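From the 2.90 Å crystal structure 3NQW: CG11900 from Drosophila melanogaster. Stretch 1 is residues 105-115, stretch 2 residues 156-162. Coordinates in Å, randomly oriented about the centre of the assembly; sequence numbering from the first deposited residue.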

# COMPACT_ATOMS: atom_id res chain seq x y z
N GLN A 105 -8.73 -11.64 -23.34
CA GLN A 105 -7.40 -11.41 -22.80
C GLN A 105 -6.33 -12.07 -23.63
O GLN A 105 -5.22 -11.55 -23.78
CB GLN A 105 -7.32 -11.91 -21.37
CG GLN A 105 -7.64 -10.81 -20.40
CD GLN A 105 -7.39 -11.19 -18.98
OE1 GLN A 105 -6.31 -11.65 -18.63
NE2 GLN A 105 -8.39 -11.01 -18.15
N ILE A 106 -6.68 -13.23 -24.17
CA ILE A 106 -5.75 -13.95 -25.01
C ILE A 106 -5.64 -13.28 -26.37
O ILE A 106 -4.55 -13.18 -26.94
CB ILE A 106 -6.20 -15.39 -25.21
CG1 ILE A 106 -6.25 -16.10 -23.85
CG2 ILE A 106 -5.28 -16.07 -26.19
CD1 ILE A 106 -6.87 -17.47 -23.88
N GLU A 107 -6.77 -12.80 -26.89
CA GLU A 107 -6.82 -12.15 -28.20
C GLU A 107 -6.14 -10.80 -28.24
O GLU A 107 -5.29 -10.54 -29.09
CB GLU A 107 -8.27 -11.97 -28.65
CG GLU A 107 -9.08 -13.25 -28.76
CD GLU A 107 -8.59 -14.18 -29.86
OE1 GLU A 107 -8.11 -13.66 -30.91
OE2 GLU A 107 -8.70 -15.42 -29.69
N ASN A 108 -6.54 -9.92 -27.33
CA ASN A 108 -5.99 -8.58 -27.28
C ASN A 108 -4.66 -8.50 -26.57
O ASN A 108 -4.11 -7.42 -26.39
CB ASN A 108 -6.98 -7.64 -26.60
CG ASN A 108 -8.24 -7.47 -27.40
OD1 ASN A 108 -8.19 -7.20 -28.61
ND2 ASN A 108 -9.40 -7.62 -26.75
N ALA A 109 -4.16 -9.66 -26.16
CA ALA A 109 -2.89 -9.76 -25.45
C ALA A 109 -1.76 -9.04 -26.19
O ALA A 109 -1.46 -7.88 -25.91
CB ALA A 109 -2.53 -11.23 -25.25
N ALA A 110 -1.14 -9.76 -27.13
CA ALA A 110 -0.02 -9.25 -27.93
C ALA A 110 -0.29 -7.91 -28.61
O ALA A 110 0.62 -7.28 -29.13
CB ALA A 110 0.35 -10.28 -28.98
N LYS A 111 -1.55 -7.50 -28.63
CA LYS A 111 -1.94 -6.25 -29.27
C LYS A 111 -1.69 -5.06 -28.33
O LYS A 111 -1.70 -3.90 -28.76
CB LYS A 111 -3.42 -6.34 -29.68
CG LYS A 111 -3.84 -7.72 -30.22
CD LYS A 111 -4.99 -7.64 -31.24
CE LYS A 111 -5.31 -9.01 -31.87
NZ LYS A 111 -6.09 -8.91 -33.16
N SER A 112 -1.44 -5.35 -27.06
CA SER A 112 -1.20 -4.34 -26.03
C SER A 112 0.12 -3.59 -26.23
O SER A 112 0.95 -3.98 -27.05
CB SER A 112 -1.22 -5.00 -24.64
OG SER A 112 -2.40 -5.76 -24.44
N SER A 113 0.32 -2.52 -25.47
CA SER A 113 1.55 -1.74 -25.57
C SER A 113 2.65 -2.30 -24.66
O SER A 113 2.37 -2.92 -23.64
CB SER A 113 1.26 -0.29 -25.21
OG SER A 113 0.55 -0.22 -23.98
N CYS A 114 3.92 -2.07 -25.02
CA CYS A 114 5.04 -2.58 -24.23
C CYS A 114 4.81 -2.37 -22.74
O CYS A 114 5.01 -3.29 -21.94
CB CYS A 114 6.34 -1.87 -24.60
SG CYS A 114 7.78 -2.42 -23.63
N ARG A 115 4.38 -1.16 -22.39
CA ARG A 115 4.13 -0.79 -21.00
C ARG A 115 2.96 -1.55 -20.39
O ARG A 115 3.03 -2.00 -19.25
CB ARG A 115 3.87 0.72 -20.91
CG ARG A 115 4.94 1.59 -21.55
CD ARG A 115 4.50 3.05 -21.56
NE ARG A 115 4.61 3.70 -20.26
CZ ARG A 115 3.93 4.79 -19.89
NH1 ARG A 115 4.10 5.32 -18.68
NH2 ARG A 115 3.05 5.34 -20.73
N ASP A 156 1.41 -16.47 -22.96
CA ASP A 156 2.09 -16.90 -24.17
C ASP A 156 2.01 -15.86 -25.28
O ASP A 156 2.84 -15.84 -26.19
CB ASP A 156 1.53 -18.23 -24.68
CG ASP A 156 2.24 -19.43 -24.09
OD1 ASP A 156 3.31 -19.23 -23.48
OD2 ASP A 156 1.73 -20.55 -24.26
N ASN A 157 1.01 -14.99 -25.21
CA ASN A 157 0.83 -13.94 -26.21
C ASN A 157 1.41 -12.61 -25.71
O ASN A 157 1.58 -11.67 -26.49
CB ASN A 157 -0.66 -13.78 -26.55
CG ASN A 157 -1.25 -15.02 -27.25
OD1 ASN A 157 -2.47 -15.16 -27.37
ND2 ASN A 157 -0.38 -15.92 -27.72
N LEU A 158 1.71 -12.53 -24.42
CA LEU A 158 2.29 -11.31 -23.84
C LEU A 158 3.83 -11.34 -23.86
O LEU A 158 4.48 -10.31 -23.62
CB LEU A 158 1.80 -11.13 -22.41
CG LEU A 158 0.34 -10.67 -22.33
CD1 LEU A 158 -0.35 -11.35 -21.18
CD2 LEU A 158 0.29 -9.15 -22.22
N ARG A 159 4.38 -12.51 -24.15
CA ARG A 159 5.83 -12.74 -24.21
C ARG A 159 6.54 -11.72 -25.10
O ARG A 159 5.89 -10.91 -25.77
CB ARG A 159 6.12 -14.17 -24.73
CG ARG A 159 5.12 -15.26 -24.26
CD ARG A 159 5.63 -16.68 -24.53
NE ARG A 159 6.71 -17.04 -23.61
CZ ARG A 159 6.54 -17.61 -22.42
NH1 ARG A 159 5.32 -17.93 -22.00
NH2 ARG A 159 7.58 -17.85 -21.65
N GLY A 160 7.87 -11.75 -25.10
CA GLY A 160 8.64 -10.80 -25.90
C GLY A 160 8.85 -9.50 -25.14
O GLY A 160 9.68 -8.66 -25.52
N THR A 161 8.10 -9.34 -24.05
CA THR A 161 8.15 -8.15 -23.20
C THR A 161 9.31 -8.19 -22.20
O THR A 161 10.41 -7.71 -22.51
CB THR A 161 6.81 -7.97 -22.43
OG1 THR A 161 5.71 -8.11 -23.34
CG2 THR A 161 6.75 -6.59 -21.79
N ASN A 162 9.09 -8.76 -21.02
CA ASN A 162 10.15 -8.81 -20.00
C ASN A 162 10.75 -10.20 -19.90
O ASN A 162 10.10 -11.15 -19.47
CB ASN A 162 9.59 -8.35 -18.64
CG ASN A 162 10.68 -7.92 -17.67
OD1 ASN A 162 11.27 -8.74 -16.97
ND2 ASN A 162 10.96 -6.63 -17.63

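The contact between these stretches is small, burying 295 Å² summed over both sides, and it rests on packing: no clear hydrogen bond crosses it. Asn157 contributes the largest single share, with 86 Å² of its surface under the other stretch. Its CA-to-CB bond points toward stretch 1, and with chi1 at -66° (m) the side chain reaches the end of the helical segment that contains Ile106. CB of Asn157 lies 3.4 Å from CB of Ala109, and the register is tightest next door, where the CA atoms of Ala110 and Asn157 are 5.1 Å apart. The side-chain amide approaches the carbonyl of Ile106, but that amide is probably turned over in the model, so whether the two are hydrogen-bonded stays open.

Ala109 is the counterpart, buried, with 44 Å² covered and its CB directed toward stretch 2. That one methyl group meets both Asn157 and Leu158; its CB is 4.1 Å from CG of Leu158, an apolar contact. A short side chain suits a position where the backbones come this close. Ala109 also opens a type I turn ending at Ser112, closed by the backbone hydrogen bond from Ser112 N to Ala109 O at 2.8 Å. Leu158, also buried, loses 39 Å² to stretch 1; its CB points sideways, but the end of the side chain comes nearer. In the turn, CB of Ala110 sits 3.1 Å from O of Asn157, whereas Ala110 N and that same Asn157 O, 3.4 Å apart, have too poor an angle for a hydrogen bond.

A second, lighter contact lies further along: CG2 of Thr161 is 3.7 Å from O of Cys114. Thr161 points toward stretch 1, while its hydroxyl serves its own stretch, OG1 donating to O of Leu158 at 2.5 Å. The methyl thus faces the neighbour as the hydroxyl ties down the local loop.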